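PDB 2PPY: enoyl-CoA hydratase, which probably catalyses the reversible addition of water to the double bond of trans-2-enoyl-CoA thioesters, a step of fatty acid beta-oxidation. Local coordinates for residues A[8-12]-A[23-27]; A[217-221]-A[233-237]. One frame throughout, in Å; residues are numbered along the deposited sequence.

Interaction 1. Residues A[8-12]-A[23-27]; sequences KQYLT and HLHIN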
# COMPACT_ATOMS: atom_id res chain seq x y z
N LYS A 8 -21.13 -7.56 -34.42
CA LYS A 8 -22.29 -7.22 -33.62
C LYS A 8 -22.75 -5.86 -34.13
O LYS A 8 -22.35 -5.46 -35.23
CB LYS A 8 -21.94 -7.15 -32.13
CG LYS A 8 -21.78 -8.52 -31.47
CD LYS A 8 -21.67 -8.41 -29.96
CE LYS A 8 -21.70 -9.79 -29.30
NZ LYS A 8 -21.66 -9.71 -27.82
N GLN A 9 -23.55 -5.14 -33.37
CA GLN A 9 -24.02 -3.83 -33.83
C GLN A 9 -23.18 -2.65 -33.36
O GLN A 9 -23.10 -1.63 -34.05
CB GLN A 9 -25.48 -3.60 -33.43
CG GLN A 9 -25.82 -3.95 -32.00
CD GLN A 9 -27.21 -3.48 -31.61
OE1 GLN A 9 -28.09 -3.34 -32.47
NE2 GLN A 9 -27.43 -3.25 -30.32
N TYR A 10 -22.54 -2.79 -32.20
CA TYR A 10 -21.72 -1.71 -31.66
C TYR A 10 -20.25 -1.86 -32.02
O TYR A 10 -19.51 -0.87 -32.08
CB TYR A 10 -21.85 -1.67 -30.14
CG TYR A 10 -23.21 -1.28 -29.63
CD1 TYR A 10 -23.59 0.06 -29.54
CD2 TYR A 10 -24.12 -2.24 -29.21
CE1 TYR A 10 -24.84 0.43 -29.04
CE2 TYR A 10 -25.37 -1.89 -28.71
CZ TYR A 10 -25.72 -0.56 -28.62
OH TYR A 10 -26.95 -0.21 -28.12
N LEU A 11 -19.81 -3.09 -32.25
CA LEU A 11 -18.42 -3.33 -32.56
C LEU A 11 -18.22 -4.63 -33.32
O LEU A 11 -19.10 -5.50 -33.33
CB LEU A 11 -17.60 -3.34 -31.26
CG LEU A 11 -16.93 -4.59 -30.66
CD1 LEU A 11 -16.54 -4.26 -29.22
CD2 LEU A 11 -17.85 -5.80 -30.66
N THR A 12 -17.05 -4.77 -33.94
CA THR A 12 -16.70 -5.97 -34.69
C THR A 12 -15.30 -6.43 -34.29
O THR A 12 -14.39 -5.61 -34.14
CB THR A 12 -16.73 -5.71 -36.21
OG1 THR A 12 -18.07 -5.41 -36.61
CG2 THR A 12 -16.25 -6.94 -36.98
N HIS A 23 -13.03 -3.24 -33.66
CA HIS A 23 -13.44 -2.02 -34.34
C HIS A 23 -14.72 -1.48 -33.73
O HIS A 23 -15.69 -2.21 -33.56
CB HIS A 23 -13.65 -2.27 -35.83
CG HIS A 23 -12.38 -2.50 -36.59
ND1 HIS A 23 -11.92 -1.62 -37.55
CD2 HIS A 23 -11.47 -3.50 -36.53
CE1 HIS A 23 -10.78 -2.07 -38.04
NE2 HIS A 23 -10.49 -3.21 -37.44
N LEU A 24 -14.71 -0.20 -33.39
CA LEU A 24 -15.86 0.44 -32.79
C LEU A 24 -16.67 1.19 -33.86
O LEU A 24 -16.13 2.00 -34.61
CB LEU A 24 -15.41 1.43 -31.71
CG LEU A 24 -14.43 0.89 -30.66
CD1 LEU A 24 -14.07 2.01 -29.68
CD2 LEU A 24 -15.04 -0.28 -29.92
N HIS A 25 -17.97 0.89 -33.93
CA HIS A 25 -18.87 1.54 -34.87
C HIS A 25 -20.23 1.70 -34.21
O HIS A 25 -21.18 1.00 -34.53
CB HIS A 25 -19.00 0.73 -36.17
CG HIS A 25 -19.29 -0.73 -35.95
ND1 HIS A 25 -18.36 -1.71 -36.18
CD2 HIS A 25 -20.42 -1.36 -35.54
CE1 HIS A 25 -18.89 -2.89 -35.92
NE2 HIS A 25 -20.14 -2.71 -35.53
N ILE A 26 -20.32 2.65 -33.28
CA ILE A 26 -21.55 2.88 -32.53
C ILE A 26 -22.42 3.98 -33.12
O ILE A 26 -23.64 3.82 -33.25
CB ILE A 26 -21.23 3.26 -31.08
CG1 ILE A 26 -20.22 2.26 -30.50
CG2 ILE A 26 -22.50 3.27 -30.25
CD1 ILE A 26 -19.53 2.77 -29.24
N ASN A 27 -21.80 5.10 -33.46
CA ASN A 27 -22.52 6.23 -34.02
C ASN A 27 -21.55 7.33 -34.43
O ASN A 27 -20.33 7.14 -34.38
CB ASN A 27 -23.55 6.78 -33.01
CG ASN A 27 -22.95 7.09 -31.65
OD1 ASN A 27 -21.84 7.60 -31.56
ND2 ASN A 27 -23.71 6.82 -30.59
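Leu11 and Thr12 pair antiparallel with Leu24 and His23, and three backbone hydrogen bonds hold the two segments together. Thr12 and His23 form the hydrogen-bonded pair: Thr12 N gives to His23 O at 2.9 Å, and His23 N returns to Thr12 O at 2.8 Å. Leu11 and Leu24 form the non-hydrogen-bonded pair beside it. The third bond, His25 N to Tyr10 O at 3.0 Å, lies just past the regular ladder, and its donor is tilted 33° from the carbonyl plane. Side chains alternate between the two faces. Leu11 and Leu24 share one face, where Leu11 CB meets Leu24 CD2 at 4.2 Å. Thr12 and His23 share the other. This is the open end of the beta hairpin built from strands 11-16 and 19-24, part of the main sheet of the crotonase fold. On its far edge Leu24 bonds through its backbone to Met59 and Asp61, which ties the hairpin to strand 55-60 and the residue after it. The His23 ring keeps Thr12 O at its edge. Its ND1 bonds to Asp61 and its NE2 to Glu21, so both ring nitrogens are engaged. The His25 ring lies over the backbone at Leu11, with one face toward Leu11 CA. Beyond the ladder, Ile26 comes to the edge of the Tyr10 ring, near the ring plane. Its CG2 lies 3.5 Å from Tyr10 CD1. With CG2 anti to its own backbone N, Ile26 turns this methyl to the tyrosine. Its CG1 rests 3.6 Å from Tyr10 O. Ile26 also packs on Phe36 of helix 34-48, and Tyr10 N bonds to Glu39 there.

Interaction 2. Residues A[217-221]-A[233-237]; sequences LAIMN and YEGEL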
# COMPACT_ATOMS: atom_id res chain seq x y z
N LEU A 217 1.85 -8.41 -17.74
CA LEU A 217 1.21 -8.71 -16.47
C LEU A 217 2.08 -8.22 -15.31
O LEU A 217 1.59 -7.65 -14.34
CB LEU A 217 0.99 -10.22 -16.32
CG LEU A 217 -0.05 -10.88 -17.23
CD1 LEU A 217 -0.03 -12.38 -17.01
CD2 LEU A 217 -1.43 -10.31 -16.94
N ALA A 218 3.38 -8.46 -15.42
CA ALA A 218 4.32 -8.05 -14.39
C ALA A 218 4.25 -6.56 -14.08
O ALA A 218 4.22 -6.16 -12.92
CB ALA A 218 5.74 -8.44 -14.80
N ILE A 219 4.22 -5.75 -15.13
CA ILE A 219 4.19 -4.30 -14.96
C ILE A 219 2.84 -3.70 -14.58
O ILE A 219 2.76 -2.89 -13.65
CB ILE A 219 4.71 -3.60 -16.23
CG1 ILE A 219 6.15 -4.05 -16.52
CG2 ILE A 219 4.63 -2.08 -16.07
CD1 ILE A 219 6.70 -3.53 -17.84
N MSE A 220 1.78 -4.09 -15.27
CA MSE A 220 0.47 -3.53 -14.99
C MSE A 220 -0.07 -3.88 -13.60
O MSE A 220 -0.73 -3.06 -12.96
CB MSE A 220 -0.54 -3.96 -16.06
CG MSE A 220 -0.17 -3.47 -17.46
SE MSE A 220 0.28 -1.57 -17.51
CE MSE A 220 -1.33 -0.87 -16.68
N ASN A 221 0.20 -5.09 -13.13
CA ASN A 221 -0.27 -5.51 -11.82
C ASN A 221 0.81 -5.31 -10.75
O ASN A 221 0.50 -5.15 -9.57
CB ASN A 221 -0.71 -6.98 -11.86
CG ASN A 221 -1.88 -7.20 -12.81
OD1 ASN A 221 -3.00 -6.74 -12.55
ND2 ASN A 221 -1.63 -7.89 -13.91
N TYR A 233 6.52 -11.08 -7.46
CA TYR A 233 5.49 -11.36 -8.46
C TYR A 233 6.17 -11.51 -9.82
O TYR A 233 5.84 -12.38 -10.62
CB TYR A 233 4.47 -10.20 -8.48
CG TYR A 233 3.43 -10.25 -9.58
CD1 TYR A 233 2.53 -11.31 -9.69
CD2 TYR A 233 3.32 -9.20 -10.49
CE1 TYR A 233 1.54 -11.32 -10.68
CE2 TYR A 233 2.34 -9.20 -11.47
CZ TYR A 233 1.46 -10.26 -11.56
OH TYR A 233 0.49 -10.24 -12.54
N GLU A 234 7.15 -10.64 -10.06
CA GLU A 234 7.93 -10.65 -11.29
C GLU A 234 8.74 -11.94 -11.36
O GLU A 234 8.94 -12.50 -12.43
CB GLU A 234 8.86 -9.45 -11.31
CG GLU A 234 10.09 -9.59 -12.19
CD GLU A 234 11.10 -8.48 -11.96
OE1 GLU A 234 10.83 -7.33 -12.37
OE2 GLU A 234 12.16 -8.76 -11.34
N GLY A 235 9.19 -12.41 -10.20
CA GLY A 235 9.99 -13.62 -10.14
C GLY A 235 9.20 -14.88 -10.46
O GLY A 235 9.75 -15.83 -11.01
N GLU A 236 7.92 -14.89 -10.11
CA GLU A 236 7.08 -16.05 -10.39
C GLU A 236 6.74 -16.08 -11.87
O GLU A 236 6.66 -17.15 -12.48
CB GLU A 236 5.79 -16.00 -9.56
CG GLU A 236 6.02 -16.10 -8.06
CD GLU A 236 7.02 -17.18 -7.67
OE1 GLU A 236 6.88 -18.33 -8.14
OE2 GLU A 236 7.95 -16.88 -6.89
N LEU A 237 6.54 -14.89 -12.45
CA LEU A 237 6.24 -14.79 -13.87
C LEU A 237 7.47 -15.25 -14.65
O LEU A 237 7.35 -15.90 -15.69
CB LEU A 237 5.88 -13.35 -14.24
CG LEU A 237 4.48 -12.89 -13.82
CD1 LEU A 237 4.44 -11.38 -13.71
CD2 LEU A 237 3.45 -13.40 -14.82
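Tyr233 points its ring edge-first at the turn of Leu217, Ala218 and Asn221, and Leu237, one turn further along its own helix, covers one face of the ring. The two segments belong to helices 209-222 and 227-242, a near-antiparallel helical hairpin in the C-terminal part of the crotonase fold. Their local axes approach to 9.7 Å, with 160° between their directions. Tyr233 has CG anti to its backbone N (chi1 173°), which carries the ring across to the other helix. The ring turns its edge to the backbone there, with Leu217 O near its plane, 3.3 Å from CE2. Tyr233 OH is also 3.3 Å from Leu217 O, at most a weak bond, since the hydroxyl proton may go to another acceptor. The Asn221 amide stands almost perpendicular to the ring, at 87°. Asn221 CB comes within 3.5 Å of Tyr233 OH. Leu237 CD1 sits over the ring face, toward the rim, and presses on Ala218 CB at 3.4 Å, tighter than usual for two carbons. Swapping Tyr233 for an alanine removes ring and hydroxyl, which would probably open a gap beside Asn221 and leave Leu237 CD1 with only Ala218 of these two supports. Gln152 of a second subunit bonds to Ala218 O, and Glu234 reaches Thr151 and Gly149 of that subunit. Glu236 of a third subunit packs on Leu217, Tyr233 and Leu237. Leu217 O takes two bonds within its own helix, from Asn221 N at 3.2 Å and from Asn221 ND2 at 3.3 Å, the latter on a lone pair in the carbonyl plane.

Overall arrangement
From the N terminus, the chain first closes interaction 1. Ten residues separate its segments, mostly strand, and the contact shuts the base of a beta hairpin. The chain then builds the remaining strands of the main sheet and most of the helices before it reaches interaction 2. That contact closes a second short loop of eleven residues, where helix 227-242 runs back along helix 209-222. The two loops follow in series and neither nest nor cross. The centres of interaction 1 and interaction 2 are about 33 Å apart, on opposite sides of the chain's centre; their nearest atoms are about 18 Å apart. Interaction 1 joins neighbouring strands near one edge of the sheet; interaction 2 joins C-terminal helices at subunit interfaces.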